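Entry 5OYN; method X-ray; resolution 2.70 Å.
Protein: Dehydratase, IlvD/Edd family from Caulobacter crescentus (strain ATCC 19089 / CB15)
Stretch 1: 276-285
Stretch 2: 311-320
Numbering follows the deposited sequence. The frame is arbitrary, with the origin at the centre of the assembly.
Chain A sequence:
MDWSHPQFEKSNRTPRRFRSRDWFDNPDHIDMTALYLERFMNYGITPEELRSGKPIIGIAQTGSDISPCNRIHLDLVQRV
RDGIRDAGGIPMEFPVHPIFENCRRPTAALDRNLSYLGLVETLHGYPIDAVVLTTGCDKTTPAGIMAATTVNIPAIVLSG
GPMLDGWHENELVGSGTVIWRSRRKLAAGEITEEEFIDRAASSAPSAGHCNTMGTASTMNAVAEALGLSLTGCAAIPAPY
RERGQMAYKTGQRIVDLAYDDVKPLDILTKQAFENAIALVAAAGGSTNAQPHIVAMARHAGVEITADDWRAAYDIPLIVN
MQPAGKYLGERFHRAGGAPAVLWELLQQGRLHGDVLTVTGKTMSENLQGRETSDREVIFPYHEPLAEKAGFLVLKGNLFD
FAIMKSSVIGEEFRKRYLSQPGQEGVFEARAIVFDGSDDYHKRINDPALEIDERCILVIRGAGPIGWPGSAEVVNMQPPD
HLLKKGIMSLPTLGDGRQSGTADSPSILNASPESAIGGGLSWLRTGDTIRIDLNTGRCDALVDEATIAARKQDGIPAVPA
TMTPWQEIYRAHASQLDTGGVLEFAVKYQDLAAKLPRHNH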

ATOM      1  N   ALA A 276      -0.418  37.543   2.472  1.00 52.24           N
ATOM      2  CA  ALA A 276      -1.109  36.553   3.287  1.00 55.41           C
ATOM      3  C   ALA A 276      -2.037  37.231   4.285  1.00 53.07           C
ATOM      4  O   ALA A 276      -3.223  36.884   4.381  1.00 52.69           O
ATOM      5  CB  ALA A 276      -0.091  35.657   3.998  1.00 48.71           C
ATOM      6  N   ILE A 277      -1.512  38.220   5.021  1.00 55.81           N
ATOM      7  CA  ILE A 277      -2.314  38.985   5.980  1.00 51.57           C
ATOM      8  C   ILE A 277      -3.579  39.504   5.315  1.00 48.91           C
ATOM      9  O   ILE A 277      -4.677  39.423   5.879  1.00 48.14           O
ATOM     10  CB  ILE A 277      -1.486  40.144   6.576  1.00 56.65           C
ATOM     11  CG1 ILE A 277      -0.291  39.613   7.366  1.00 56.91           C
ATOM     12  CG2 ILE A 277      -2.374  41.074   7.443  1.00 52.78           C
ATOM     13  CD1 ILE A 277       0.156  40.534   8.476  1.00 58.78           C
ATOM     14  N   ALA A 278      -3.448  40.051   4.107  1.00 46.62           N
ATOM     15  CA  ALA A 278      -4.625  40.581   3.436  1.00 48.25           C
ATOM     16  C   ALA A 278      -5.612  39.469   3.145  1.00 52.52           C
ATOM     17  O   ALA A 278      -6.818  39.615   3.392  1.00 54.22           O
ATOM     18  CB  ALA A 278      -4.231  41.302   2.145  1.00 51.71           C
ATOM     19  N   LEU A 279      -5.107  38.335   2.646  1.00 55.02           N
ATOM     20  CA  LEU A 279      -5.983  37.217   2.333  1.00 49.54           C
ATOM     21  C   LEU A 279      -6.708  36.720   3.576  1.00 49.05           C
ATOM     22  O   LEU A 279      -7.924  36.484   3.539  1.00 49.47           O
ATOM     23  CB  LEU A 279      -5.185  36.092   1.695  1.00 56.63           C
ATOM     24  CG  LEU A 279      -6.005  34.812   1.624  1.00 51.21           C
ATOM     25  CD1 LEU A 279      -6.956  34.878   0.442  1.00 50.59           C
ATOM     26  CD2 LEU A 279      -5.052  33.680   1.512  1.00 52.52           C
ATOM     27  N   VAL A 280      -5.988  36.575   4.691  1.00 42.31           N
ATOM     28  CA  VAL A 280      -6.631  36.086   5.907  1.00 46.34           C
ATOM     29  C   VAL A 280      -7.873  36.902   6.227  1.00 51.85           C
ATOM     30  O   VAL A 280      -8.918  36.351   6.591  1.00 52.77           O
ATOM     31  CB  VAL A 280      -5.649  36.096   7.083  1.00 45.83           C
ATOM     32  CG1 VAL A 280      -6.385  35.717   8.360  1.00 48.16           C
ATOM     33  CG2 VAL A 280      -4.510  35.164   6.806  1.00 46.77           C
ATOM     34  N   ALA A 281      -7.791  38.230   6.070  1.00 54.47           N
ATOM     35  CA  ALA A 281      -8.896  39.078   6.504  1.00 52.09           C
ATOM     36  C   ALA A 281     -10.085  38.962   5.560  1.00 54.55           C
ATOM     37  O   ALA A 281     -11.233  38.846   6.015  1.00 52.94           O
ATOM     38  CB  ALA A 281      -8.435  40.527   6.616  1.00 56.36           C
ATOM     39  N   ALA A 282      -9.829  38.988   4.244  1.00 49.09           N
ATOM     40  CA  ALA A 282     -10.902  38.901   3.255  1.00 52.29           C
ATOM     41  C   ALA A 282     -11.627  37.560   3.297  1.00 58.65           C
ATOM     42  O   ALA A 282     -12.802  37.490   2.905  1.00 56.46           O
ATOM     43  CB  ALA A 282     -10.343  39.128   1.848  1.00 48.21           C
ATOM     44  N   ALA A 283     -10.952  36.504   3.760  1.00 54.39           N
ATOM     45  CA  ALA A 283     -11.491  35.156   3.786  1.00 52.99           C
ATOM     46  C   ALA A 283     -12.156  34.798   5.105  1.00 52.63           C
ATOM     47  O   ALA A 283     -12.535  33.643   5.288  1.00 60.55           O
ATOM     48  CB  ALA A 283     -10.380  34.141   3.500  1.00 52.53           C
ATOM     49  N   GLY A 284     -12.308  35.735   6.030  1.00 49.01           N
ATOM     50  CA  GLY A 284     -12.835  35.352   7.328  1.00 47.85           C
ATOM     51  C   GLY A 284     -11.973  34.335   8.041  1.00 51.13           C
ATOM     52  O   GLY A 284     -12.491  33.509   8.803  1.00 54.88           O
ATOM     53  N   GLY A 285     -10.659  34.386   7.819  1.00 49.89           N
ATOM     54  CA  GLY A 285      -9.736  33.421   8.378  1.00 47.49           C
ATOM     55  C   GLY A 285      -9.651  33.419   9.896  1.00 50.78           C
ATOM     56  O   GLY A 285     -10.197  34.261  10.608  1.00 61.26           O
ATOM     57  N   ALA A 311      -3.146  47.414   9.384  1.00 57.60           N
ATOM     58  CA  ALA A 311      -3.221  47.697   7.955  1.00 61.99           C
ATOM     59  C   ALA A 311      -4.414  47.009   7.295  1.00 71.20           C
ATOM     60  O   ALA A 311      -5.097  47.608   6.450  1.00 72.13           O
ATOM     61  CB  ALA A 311      -1.918  47.258   7.288  1.00 63.70           C
ATOM     62  N   ALA A 312      -4.692  45.759   7.687  1.00 67.54           N
ATOM     63  CA  ALA A 312      -5.672  44.903   7.030  1.00 60.67           C
ATOM     64  C   ALA A 312      -7.050  44.915   7.686  1.00 65.31           C
ATOM     65  O   ALA A 312      -7.958  44.248   7.185  1.00 65.15           O
ATOM     66  CB  ALA A 312      -5.144  43.468   6.979  1.00 64.30           C
ATOM     67  N   TYR A 313      -7.244  45.661   8.776  1.00 68.76           N
ATOM     68  CA  TYR A 313      -8.539  45.652   9.463  1.00 67.15           C
ATOM     69  C   TYR A 313      -9.696  46.034   8.533  1.00 67.14           C
ATOM     70  O   TYR A 313     -10.783  45.447   8.615  1.00 65.33           O
ATOM     71  CB  TYR A 313      -8.495  46.589  10.674  1.00 64.64           C
ATOM     72  CG  TYR A 313      -9.816  46.711  11.412  1.00 66.94           C
ATOM     73  CD1 TYR A 313     -10.483  45.578  11.873  1.00 64.80           C
ATOM     74  CD2 TYR A 313     -10.395  47.956  11.650  1.00 57.97           C
ATOM     75  CE1 TYR A 313     -11.684  45.681  12.546  1.00 63.86           C
ATOM     76  CE2 TYR A 313     -11.604  48.069  12.316  1.00 59.25           C
ATOM     77  CZ  TYR A 313     -12.240  46.930  12.766  1.00 67.84           C
ATOM     78  OH  TYR A 313     -13.440  47.019  13.432  1.00 71.32           O
ATOM     79  N   ASP A 314      -9.496  47.021   7.655  1.00 66.39           N
ATOM     80  CA  ASP A 314     -10.577  47.522   6.814  1.00 66.95           C
ATOM     81  C   ASP A 314     -10.724  46.744   5.509  1.00 66.29           C
ATOM     82  O   ASP A 314     -11.209  47.303   4.513  1.00 61.52           O
ATOM     83  CB  ASP A 314     -10.382  49.011   6.520  1.00 68.60           C
ATOM     84  CG  ASP A 314      -9.144  49.289   5.672  1.00 81.30           C
ATOM     85  OD1 ASP A 314      -8.356  48.346   5.402  1.00 73.57           O
ATOM     86  OD2 ASP A 314      -8.958  50.468   5.281  1.00 83.42           O
ATOM     87  N   ILE A 315     -10.288  45.490   5.488  1.00 63.58           N
ATOM     88  CA  ILE A 315     -10.602  44.586   4.380  1.00 58.57           C
ATOM     89  C   ILE A 315     -11.999  44.013   4.602  1.00 60.96           C
ATOM     90  O   ILE A 315     -12.282  43.502   5.701  1.00 62.05           O
ATOM     91  CB  ILE A 315      -9.569  43.472   4.291  1.00 60.40           C
ATOM     92  CG1 ILE A 315      -8.150  44.052   4.181  1.00 62.47           C
ATOM     93  CG2 ILE A 315      -9.905  42.543   3.125  1.00 55.87           C
ATOM     94  CD1 ILE A 315      -7.655  44.246   2.776  1.00 62.98           C
ATOM     95  N   PRO A 316     -12.897  44.083   3.622  1.00 51.10           N
ATOM     96  CA  PRO A 316     -14.214  43.457   3.793  1.00 53.79           C
ATOM     97  C   PRO A 316     -14.123  41.937   3.692  1.00 59.89           C
ATOM     98  O   PRO A 316     -13.189  41.369   3.111  1.00 54.29           O
ATOM     99  CB  PRO A 316     -15.041  44.036   2.644  1.00 51.21           C
ATOM    100  CG  PRO A 316     -14.036  44.388   1.582  1.00 52.52           C
ATOM    101  CD  PRO A 316     -12.713  44.669   2.283  1.00 47.26           C
ATOM    102  N   LEU A 317     -15.116  41.280   4.287  1.00 60.09           N
ATOM    103  CA  LEU A 317     -15.247  39.828   4.237  1.00 55.35           C
ATOM    104  C   LEU A 317     -15.934  39.437   2.938  1.00 57.43           C
ATOM    105  O   LEU A 317     -17.059  39.873   2.679  1.00 62.61           O
ATOM    106  CB  LEU A 317     -16.058  39.336   5.433  1.00 57.31           C
ATOM    107  CG  LEU A 317     -16.551  37.896   5.338  1.00 61.59           C
ATOM    108  CD1 LEU A 317     -15.376  36.924   5.445  1.00 56.36           C
ATOM    109  CD2 LEU A 317     -17.609  37.609   6.393  1.00 57.07           C
ATOM    110  N   ILE A 318     -15.283  38.612   2.118  1.00 59.55           N
ATOM    111  CA  ILE A 318     -15.842  38.283   0.810  1.00 62.88           C
ATOM    112  C   ILE A 318     -16.116  36.800   0.590  1.00 56.65           C
ATOM    113  O   ILE A 318     -16.795  36.469  -0.392  1.00 58.80           O
ATOM    114  CB  ILE A 318     -14.979  38.833  -0.343  1.00 62.08           C
ATOM    115  CG1 ILE A 318     -13.510  38.486  -0.149  1.00 59.92           C
ATOM    116  CG2 ILE A 318     -15.181  40.336  -0.475  1.00 59.32           C
ATOM    117  CD1 ILE A 318     -12.694  38.759  -1.398  1.00 63.80           C
ATOM    118  N   VAL A 319     -15.669  35.884   1.450  1.00 53.16           N
ATOM    119  CA  VAL A 319     -15.961  34.466   1.245  1.00 57.84           C
ATOM    120  C   VAL A 319     -17.093  34.050   2.173  1.00 52.53           C
ATOM    121  O   VAL A 319     -17.052  34.308   3.381  1.00 54.22           O
ATOM    122  CB  VAL A 319     -14.716  33.572   1.424  1.00 59.69           C
ATOM    123  CG1 VAL A 319     -13.512  34.191   0.743  1.00 55.73           C
ATOM    124  CG2 VAL A 319     -14.431  33.257   2.883  1.00 64.52           C
ATOM    125  N   ASN A 320     -18.110  33.411   1.597  1.00 52.54           N
ATOM    126  CA  ASN A 320     -19.361  33.125   2.294  1.00 50.84           C
ATOM    127  C   ASN A 320     -19.303  31.725   2.911  1.00 50.42           C
ATOM    128  O   ASN A 320     -20.047  30.818   2.557  1.00 45.23           O
ATOM    129  CB  ASN A 320     -20.536  33.271   1.339  1.00 50.30           C
ATOM    130  CG  ASN A 320     -21.857  33.309   2.066  1.00 55.07           C
ATOM    131  OD1 ASN A 320     -21.891  33.342   3.302  1.00 55.14           O
ATOM    132  ND2 ASN A 320     -22.956  33.281   1.310  1.00 48.25           N
TER

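Residues 311-320 run along the C-terminal part of the helix 276-282 and the turn that follows it, a contact of apolar side chains and backbone that buries 435 Å² over both sides. Ala311 does not reach the helix. Ala312 makes the first contact: its CB points toward stretch 1 and packs 3.7 Å from Ile277 CG2 and 4.4 Å from Ala281 CB, one helical turn apart. Its carbonyl closes a type I turn through Ile315 N to Ala312 O (3.1 Å), and the same O lies 3.8 Å from Ala281 CB. Within this turn Tyr313 and Asp314 direct their CB atoms away from the helix and make no contact. Ile315 returns to it, with CB 3.9 Å from Ala281 CB and CG2 3.7 Å from Ala282 CB, so Ile315 packs against two successive alanines of the helix. The CA-to-CB bond of Pro316 points away, and the residue contributes through its carbonyl: Pro316 O accepts a CA-H...O contact from Ala282 CA at 3.4 Å. Leu317 starts sideways, but its end reaches the turn, placing CD1 3.3 Å from Gly284 N. An ideal CB on Gly284 would lie 3.0 Å from Leu317 CD1, a clash, and the positive phi of Gly284 also favours glycine. Ile318 provides the one hydrogen bond between the stretches, Ile318 N to Ala282 O at 2.8 Å, with a linear N-H...O angle of 180°. Ala282 is the last residue of the helix, and its O takes this bond, which ties the helix end to the neighbouring loop. Ile318 CG1 adds apolar packing 3.8 Å from Ala282 CB. Val319 points toward Ala283, the first residue to leave helical phi/psi; Val319 CG2 approaches Ala283 O at 3.1 Å, a tight contact, and CG1 lies 4.2 Å from Ala283 CB. Asn320 points away, ending the contact.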